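Local structure of leucine-rich repeat protein TpLRR (Treponema pallidum, 6MLX) at residues A[30-35]-A[59-64]; A[83-88]-A[103-108]; A[189-194]-A[208-213]. The protein is of unknown function but, as a secreted or periplasmic leucine-rich repeat protein of the syphilis spirochaete, may serve as a scaffold for binding other molecules. All blocks are in the same frame, centred on the assembly; numbering follows the deposited sequence.

Contact 1: A[30-35]-A[59-64]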
loop_
_atom_site.group_PDB
_atom_site.type_symbol
_atom_site.label_atom_id
_atom_site.label_comp_id
_atom_site.label_asym_id
_atom_site.label_seq_id
_atom_site.Cartn_x
_atom_site.Cartn_y
_atom_site.Cartn_z
ATOM N N LYS A 30 18.821 -13.160 -1.684
ATOM C CA LYS A 30 17.732 -13.916 -1.068
ATOM C C LYS A 30 17.897 -13.902 0.444
ATOM O O LYS A 30 17.731 -14.924 1.119
ATOM C CB LYS A 30 17.657 -15.360 -1.589
ATOM C CG LYS A 30 18.129 -15.566 -3.032
ATOM C CD LYS A 30 17.494 -16.786 -3.711
ATOM C CE LYS A 30 18.297 -17.194 -4.965
ATOM N NZ LYS A 30 17.685 -16.652 -6.224
ATOM N N GLY A 31 18.256 -12.745 0.998
ATOM C CA GLY A 31 18.327 -12.620 2.439
ATOM C C GLY A 31 16.943 -12.587 3.055
ATOM O O GLY A 31 15.909 -12.601 2.383
ATOM N N ILE A 32 16.919 -12.562 4.381
ATOM C CA ILE A 32 15.645 -12.408 5.069
ATOM C C ILE A 32 15.324 -10.945 5.322
ATOM O O ILE A 32 14.184 -10.617 5.697
ATOM C CB ILE A 32 15.688 -13.209 6.377
ATOM C CG1 ILE A 32 16.956 -12.838 7.146
ATOM C CG2 ILE A 32 15.670 -14.691 6.061
ATOM C CD1 ILE A 32 16.844 -13.025 8.629
ATOM N N ALA A 33 16.291 -10.056 5.096
ATOM C CA ALA A 33 16.186 -8.649 5.450
ATOM C C ALA A 33 17.049 -7.846 4.492
ATOM O O ALA A 33 18.243 -8.131 4.337
ATOM C CB ALA A 33 16.627 -8.412 6.901
ATOM N N VAL A 34 16.428 -6.868 3.839
ATOM C CA VAL A 34 17.100 -5.897 2.988
ATOM C C VAL A 34 16.953 -4.537 3.654
ATOM O O VAL A 34 15.858 -4.178 4.107
ATOM C CB VAL A 34 16.501 -5.896 1.567
ATOM C CG1 VAL A 34 16.949 -4.675 0.758
ATOM C CG2 VAL A 34 16.873 -7.171 0.854
ATOM N N VAL A 35 18.066 -3.827 3.792
ATOM C CA VAL A 35 18.062 -2.408 4.107
ATOM C C VAL A 35 18.544 -1.718 2.839
ATOM O O VAL A 35 19.745 -1.700 2.543
ATOM C CB VAL A 35 18.946 -2.061 5.309
ATOM C CG1 VAL A 35 18.933 -0.553 5.539
ATOM C CG2 VAL A 35 18.484 -2.805 6.554
ATOM N N LEU A 59 11.954 -12.729 1.664
ATOM C CA LEU A 59 12.043 -11.507 2.451
ATOM C C LEU A 59 11.045 -11.516 3.599
ATOM O O LEU A 59 9.879 -11.884 3.422
ATOM C CB LEU A 59 11.823 -10.288 1.555
ATOM C CG LEU A 59 13.121 -9.892 0.857
ATOM C CD1 LEU A 59 12.883 -8.912 -0.275
ATOM C CD2 LEU A 59 14.071 -9.307 1.890
ATOM N N VAL A 60 11.527 -11.122 4.779
ATOM C CA VAL A 60 10.701 -10.938 5.961
ATOM C C VAL A 60 10.590 -9.464 6.338
ATOM O O VAL A 60 9.532 -9.009 6.783
ATOM C CB VAL A 60 11.268 -11.772 7.134
ATOM C CG1 VAL A 60 10.528 -11.495 8.452
ATOM C CG2 VAL A 60 11.213 -13.255 6.793
ATOM N N ARG A 61 11.667 -8.701 6.150
ATOM C CA ARG A 61 11.708 -7.288 6.496
ATOM C C ARG A 61 12.437 -6.529 5.398
ATOM O O ARG A 61 13.470 -6.982 4.893
ATOM C CB ARG A 61 12.420 -7.044 7.842
ATOM C CG ARG A 61 11.972 -7.905 9.003
ATOM C CD ARG A 61 13.141 -8.118 9.967
ATOM N NE ARG A 61 13.015 -9.356 10.730
ATOM C CZ ARG A 61 13.890 -10.361 10.661
ATOM N NH1 ARG A 61 14.959 -10.264 9.866
ATOM N NH2 ARG A 61 13.700 -11.463 11.386
ATOM N N VAL A 62 11.883 -5.377 5.027
ATOM C CA VAL A 62 12.477 -4.470 4.056
ATOM C C VAL A 62 12.502 -3.086 4.684
ATOM O O VAL A 62 11.511 -2.654 5.285
ATOM C CB VAL A 62 11.686 -4.452 2.734
ATOM C CG1 VAL A 62 12.225 -3.379 1.797
ATOM C CG2 VAL A 62 11.732 -5.818 2.065
ATOM N N SER A 63 13.628 -2.396 4.569
ATOM C CA SER A 63 13.738 -1.025 5.041
ATOM C C SER A 63 14.076 -0.139 3.855
ATOM O O SER A 63 15.036 -0.413 3.128
ATOM C CB SER A 63 14.800 -0.910 6.143
ATOM O OG SER A 63 15.079 0.447 6.454
ATOM N N LEU A 64 13.287 0.909 3.654
ATOM C CA LEU A 64 13.581 1.824 2.563
ATOM C C LEU A 64 14.107 3.151 3.104
ATOM O O LEU A 64 13.655 3.611 4.160
ATOM C CB LEU A 64 12.335 2.080 1.707
ATOM C CG LEU A 64 11.616 0.801 1.260
ATOM C CD1 LEU A 64 10.337 1.108 0.478
ATOM C CD2 LEU A 64 12.551 -0.049 0.427
#

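Contact 2: A[83-88]-A[103-108]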
loop_
_atom_site.group_PDB
_atom_site.type_symbol
_atom_site.label_atom_id
_atom_site.label_comp_id
_atom_site.label_asym_id
_atom_site.label_seq_id
_atom_site.Cartn_x
_atom_site.Cartn_y
_atom_site.Cartn_z
ATOM N N ALA A 83 6.728 -9.392 6.374
ATOM C CA ALA A 83 5.997 -9.069 7.591
ATOM C C ALA A 83 6.138 -7.617 8.023
ATOM O O ALA A 83 5.240 -7.088 8.684
ATOM C CB ALA A 83 6.456 -9.973 8.748
ATOM N N ARG A 84 7.250 -6.966 7.703
ATOM C CA ARG A 84 7.426 -5.563 8.030
ATOM C C ARG A 84 8.116 -4.862 6.882
ATOM O O ARG A 84 8.999 -5.431 6.239
ATOM C CB ARG A 84 8.245 -5.359 9.297
ATOM C CG ARG A 84 7.519 -5.718 10.519
ATOM C CD ARG A 84 8.459 -5.611 11.693
ATOM N NE ARG A 84 7.752 -5.783 12.949
ATOM C CZ ARG A 84 6.979 -4.848 13.492
ATOM N NH1 ARG A 84 6.803 -3.689 12.858
ATOM N NH2 ARG A 84 6.371 -5.081 14.647
ATOM N N ILE A 85 7.710 -3.623 6.629
ATOM C CA ILE A 85 8.416 -2.768 5.690
ATOM C C ILE A 85 8.437 -1.369 6.285
ATOM O O ILE A 85 7.382 -0.824 6.639
ATOM C CB ILE A 85 7.785 -2.777 4.282
ATOM C CG1 ILE A 85 8.511 -1.786 3.367
ATOM C CG2 ILE A 85 6.278 -2.495 4.340
ATOM C CD1 ILE A 85 8.270 -2.011 1.870
ATOM N N GLU A 86 9.629 -0.803 6.430
ATOM C CA GLU A 86 9.793 0.530 6.987
ATOM C C GLU A 86 9.635 1.520 5.846
ATOM O O GLU A 86 10.484 1.589 4.945
ATOM C CB GLU A 86 11.150 0.683 7.669
ATOM C CG GLU A 86 11.322 -0.135 8.960
ATOM C CD GLU A 86 10.153 0.011 9.933
ATOM O OE1 GLU A 86 9.760 1.178 10.217
ATOM O OE2 GLU A 86 9.666 -1.029 10.451
ATOM N N LEU A 87 8.549 2.258 5.868
ATOM C CA LEU A 87 8.487 3.139 4.717
ATOM C C LEU A 87 9.166 4.459 5.052
ATOM O O LEU A 87 9.101 4.927 6.195
ATOM C CB LEU A 87 7.044 3.389 4.297
ATOM C CG LEU A 87 6.283 2.125 3.881
ATOM C CD1 LEU A 87 4.852 2.440 3.469
ATOM C CD2 LEU A 87 7.018 1.414 2.750
ATOM N N PRO A 88 9.815 5.075 4.081
ATOM C CA PRO A 88 10.492 6.344 4.346
ATOM C C PRO A 88 9.503 7.491 4.494
ATOM O O PRO A 88 8.404 7.461 3.936
ATOM C CB PRO A 88 11.348 6.529 3.093
ATOM C CG PRO A 88 10.577 5.857 1.997
ATOM C CD PRO A 88 9.914 4.664 2.666
ATOM N N VAL A 103 0.847 -11.750 1.815
ATOM C CA VAL A 103 -0.106 -12.355 2.746
ATOM C C VAL A 103 0.389 -12.391 4.178
ATOM O O VAL A 103 -0.368 -12.792 5.070
ATOM C CB VAL A 103 -0.471 -13.769 2.246
ATOM C CG1 VAL A 103 -1.014 -13.676 0.822
ATOM C CG2 VAL A 103 0.745 -14.679 2.289
ATOM N N SER A 104 1.627 -11.982 4.439
ATOM C CA SER A 104 2.164 -11.941 5.796
ATOM C C SER A 104 2.318 -10.527 6.327
ATOM O O SER A 104 2.833 -10.348 7.439
ATOM C CB SER A 104 3.530 -12.640 5.864
ATOM O OG SER A 104 3.412 -13.997 5.517
ATOM N N LEU A 105 1.931 -9.524 5.550
ATOM C CA LEU A 105 2.050 -8.135 5.973
ATOM C C LEU A 105 0.902 -7.872 6.936
ATOM O O LEU A 105 -0.259 -7.782 6.528
ATOM C CB LEU A 105 2.015 -7.212 4.762
ATOM C CG LEU A 105 2.570 -5.804 4.929
ATOM C CD1 LEU A 105 3.963 -5.896 5.468
ATOM C CD2 LEU A 105 2.564 -5.083 3.583
ATOM N N ALA A 106 1.213 -7.803 8.230
ATOM C CA ALA A 106 0.172 -7.678 9.239
ATOM C C ALA A 106 -0.150 -6.233 9.559
ATOM O O ALA A 106 -1.247 -5.944 10.062
ATOM C CB ALA A 106 0.576 -8.408 10.519
ATOM N N GLY A 107 0.773 -5.327 9.266
ATOM C CA GLY A 107 0.570 -3.923 9.542
ATOM C C GLY A 107 1.522 -3.112 8.700
ATOM O O GLY A 107 2.540 -3.614 8.210
ATOM N N ILE A 108 1.181 -1.842 8.536
ATOM C CA ILE A 108 2.035 -0.931 7.788
ATOM C C ILE A 108 1.720 0.482 8.258
ATOM O O ILE A 108 0.570 0.808 8.559
ATOM C CB ILE A 108 1.836 -1.124 6.268
ATOM C CG1 ILE A 108 2.884 -0.361 5.465
ATOM C CG2 ILE A 108 0.427 -0.732 5.858
ATOM C CD1 ILE A 108 2.795 -0.668 3.978
HETATM O O HOH W 1 5.079 -3.248 8.103
#

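Contact 3: A[189-194]-A[208-213]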
loop_
_atom_site.group_PDB
_atom_site.type_symbol
_atom_site.label_atom_id
_atom_site.label_comp_id
_atom_site.label_asym_id
_atom_site.label_seq_id
_atom_site.Cartn_x
_atom_site.Cartn_y
_atom_site.Cartn_z
ATOM N N GLY A 189 -19.701 -1.183 -5.983
ATOM C CA GLY A 189 -19.356 -2.317 -5.142
ATOM C C GLY A 189 -18.298 -2.027 -4.099
ATOM O O GLY A 189 -17.477 -2.901 -3.806
ATOM N N VAL A 190 -18.298 -0.814 -3.531
ATOM C CA VAL A 190 -17.274 -0.432 -2.555
ATOM C C VAL A 190 -17.168 -1.469 -1.435
ATOM O O VAL A 190 -16.071 -1.923 -1.088
ATOM C CB VAL A 190 -17.566 0.972 -1.995
ATOM C CG1 VAL A 190 -16.667 1.268 -0.817
ATOM C CG2 VAL A 190 -17.391 2.038 -3.091
ATOM N N PHE A 191 -18.315 -1.868 -0.863
ATOM C CA PHE A 191 -18.361 -2.684 0.347
ATOM C C PHE A 191 -18.879 -4.103 0.098
ATOM O O PHE A 191 -19.357 -4.753 1.040
ATOM C CB PHE A 191 -19.223 -2.010 1.415
ATOM C CG PHE A 191 -18.708 -0.675 1.866
ATOM C CD1 PHE A 191 -17.593 -0.586 2.688
ATOM C CD2 PHE A 191 -19.340 0.493 1.480
ATOM C CE1 PHE A 191 -17.116 0.637 3.118
ATOM C CE2 PHE A 191 -18.865 1.734 1.914
ATOM C CZ PHE A 191 -17.755 1.802 2.732
ATOM N N VAL A 192 -18.787 -4.597 -1.142
ATOM C CA VAL A 192 -19.157 -5.979 -1.441
ATOM C C VAL A 192 -18.348 -6.939 -0.572
ATOM O O VAL A 192 -17.124 -6.813 -0.449
ATOM C CB VAL A 192 -18.950 -6.270 -2.938
ATOM C CG1 VAL A 192 -18.955 -7.763 -3.208
ATOM C CG2 VAL A 192 -20.014 -5.556 -3.785
ATOM N N GLY A 193 -19.035 -7.914 0.026
ATOM C CA GLY A 193 -18.401 -8.912 0.864
ATOM C C GLY A 193 -18.041 -8.460 2.263
ATOM O O GLY A 193 -17.422 -9.234 3.000
ATOM N N CYS A 194 -18.405 -7.238 2.660
ATOM C CA CYS A 194 -18.057 -6.708 3.982
ATOM C C CYS A 194 -19.131 -7.120 4.984
ATOM O O CYS A 194 -19.953 -6.320 5.432
ATOM C CB CYS A 194 -17.882 -5.196 3.923
ATOM S SG CYS A 194 -16.413 -4.663 2.986
ATOM N N LEU A 208 -24.994 8.629 3.454
ATOM C CA LEU A 208 -24.114 9.336 2.525
ATOM C C LEU A 208 -24.426 9.042 1.059
ATOM O O LEU A 208 -23.854 9.702 0.181
ATOM C CB LEU A 208 -22.644 9.000 2.821
ATOM C CG LEU A 208 -22.055 9.564 4.121
ATOM C CD1 LEU A 208 -20.764 8.840 4.463
ATOM C CD2 LEU A 208 -21.814 11.071 4.052
ATOM N N GLY A 209 -25.294 8.077 0.765
ATOM C CA GLY A 209 -25.752 7.847 -0.589
ATOM C C GLY A 209 -25.275 6.579 -1.267
ATOM O O GLY A 209 -25.484 6.431 -2.476
ATOM N N TYR A 210 -24.636 5.664 -0.546
ATOM C CA TYR A 210 -24.242 4.397 -1.143
ATOM C C TYR A 210 -25.485 3.593 -1.493
ATOM O O TYR A 210 -26.400 3.470 -0.672
ATOM C CB TYR A 210 -23.354 3.618 -0.175
ATOM C CG TYR A 210 -22.789 2.309 -0.690
ATOM C CD1 TYR A 210 -21.843 2.281 -1.716
ATOM C CD2 TYR A 210 -23.162 1.106 -0.118
ATOM C CE1 TYR A 210 -21.307 1.079 -2.169
ATOM C CE2 TYR A 210 -22.645 -0.090 -0.563
ATOM C CZ TYR A 210 -21.707 -0.106 -1.583
ATOM O OH TYR A 210 -21.191 -1.317 -2.005
ATOM N N LYS A 211 -25.528 3.075 -2.723
ATOM C CA LYS A 211 -26.612 2.207 -3.168
ATOM C C LYS A 211 -26.117 0.816 -3.538
ATOM O O LYS A 211 -26.905 0.009 -4.048
ATOM C CB LYS A 211 -27.360 2.791 -4.376
ATOM C CG LYS A 211 -27.306 4.289 -4.545
ATOM C CD LYS A 211 -28.302 5.019 -3.648
ATOM C CE LYS A 211 -28.222 6.528 -3.907
ATOM N NZ LYS A 211 -28.854 7.338 -2.819
ATOM N N GLY A 212 -24.839 0.513 -3.316
ATOM C CA GLY A 212 -24.294 -0.781 -3.675
ATOM C C GLY A 212 -24.577 -1.834 -2.620
ATOM O O GLY A 212 -25.340 -1.632 -1.674
ATOM N N GLU A 213 -23.910 -2.973 -2.774
ATOM C CA GLU A 213 -24.142 -4.114 -1.894
ATOM C C GLU A 213 -23.179 -4.113 -0.711
ATOM O O GLU A 213 -21.983 -3.851 -0.864
ATOM C CB GLU A 213 -24.000 -5.431 -2.665
ATOM C CG GLU A 213 -25.015 -5.584 -3.790
ATOM C CD GLU A 213 -26.406 -5.153 -3.348
ATOM O OE1 GLU A 213 -26.990 -4.237 -3.995
ATOM O OE2 GLU A 213 -26.899 -5.699 -2.327
#

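Contact 1: A[30-35]-A[59-64]
The carbonyl oxygen of I32 is gripped by two donors, the backbone N-H groups of V60 and R61, tying the residue just before strand 33-35 to the start of its parallel neighbour 61-63 in this leucine-rich repeat solenoid. R61 N, 3.2 Å from I32 O, lies in the carbonyl plane, whereas V60 N, 2.9 Å from the same oxygen, comes from above it, 34° out. Beyond this fork, V34 N donates a hydrogen bond to R61 O at 3.1 Å, and V34 O accepts one from S63 N at 2.9 Å. The strands run within 1° of parallel, A33 paired with R61 and V35 with S63, their side chains on one side of the sheet, V34 and V62 on the other. On the buried V34 side, V34 CG2 meets L59 CD2 at 3.7 Å where the side chains cross obliquely, and Y27 touches both. On the other, R61 CG is anti to the carbonyl carbon (chi1 -49°) and the extended chain runs alongside I32, bringing R61 NH1 within 3.6 Å of I32 CD1. V60 CG1 lies over one face of the guanidinium, offset toward its rim, while A33 CB sits in plane at the edge, 3.9 Å from R61 NH1.

Contact 2: A[83-88]-A[103-108]
I108 CD1 is the tip that meets strand 84-86 and the residue after it, packing against L87 CD1 at 3.8 Å and I85 CG2 at 3.9 Å. I85 and I108 lie side by side and point the same way, whereas L87 crosses I108 obliquely. In I108, CG1 stands anti to the backbone N (chi1 -170°) and the chain stays extended (chi2 174°), which carries the methyl to the other segment. L105 makes the contact nearer A83: L105 CD1 rests 3.7 Å from A83 O. More loosely, L105 CD1 also lies 4.3 Å from I85 CG2. Next to it the backbones come close, A83 CA directing its hydrogen at S104 O over 3.4 Å.

No direct hydrogen bond joins the two segments. A single water spans the gap between the backbones instead, accepting from I85 N at 3.0 Å and donating to G107 O at 2.6 Å. Both polar groups are thereby satisfied although the two backbones stand too far apart for direct pairing here, I85 CA and I108 CA being 7.0 Å apart.

Further out, F99 packs on I85 and F122 on I108, while S104 OG is held by the carbonyl oxygen of T80. Successive turns of a BspA-type leucine-rich repeat are thus stacked through aliphatic side chains packed between neighbouring turns, as in the hydrophobic core of a leucine-rich repeat solenoid.

Contact 3: A[189-194]-A[208-213]
Two hydrogen bonds meet at the hydroxyl of Y210, at the C-terminal end of the leucine-rich repeat solenoid, where this tyrosine joins the loop 189-194 to the segment after helix 199-207 and probably helps to cap the repeats. Y210 OH accepts from F191 N at 3.1 Å in a nearly straight bond (169°) and donates to E213 O at 2.9 Å, approaching that carbonyl from 47° above its plane. The phenol therefore binds at once across the contact and back to its own segment, so the hydroxyl is held by one donor and one acceptor, which would fix the direction of its O-H.

The aromatic interaction is edge-to-face. F191 turns its edge to the face of Y210, the planes at 84° and the centroids 5.3 Å apart, and F191 CD2 lies over the rim of the Y210 ring. The opposite face of Y210 is covered by G212 N, above the ring centre, so the ring lies between the edge of F191 and the backbone N two residues further on. F186 adds a second edge-to-face partner.

Apolar packing fills in around the rings. V190 CB reaches Y210 CE1 at 3.7 Å, and V190 CG1 sits over the centre of the F191 ring.

Turn geometry sets the frame: a type I turn spans G189 to V192 and a type II turn F191 to C194, while G209 ends the helix in a Schellman motif. V192 CG2 touches E213 CB at 4.1 Å, the two side chains crossing obliquely.

How the contacts relate
Contacts 1 and 2 lie on one solenoid, separated by the pairing of 59-64 with 83-88: strands 61-63 and 84-86 are neighbours in a single parallel sheet, and V60 O and V62 O probably accept hydrogen bonds from A83 N and E86 N. Their chemistry nevertheless differs, since 30-35 and 59-64 are paired by direct backbone bonds, whereas 83-88 and 103-108 rely on aliphatic packing and one bridging water. Contact 3 lies apart at the other end, its centre about 37 Å from that of contact 1, and replaces strand pairing with a tyrosine hydroxyl and an edge-to-face ring pair. All three are partly buried, combining buried and exposed residues; contact 2 is nearest the chain's centre.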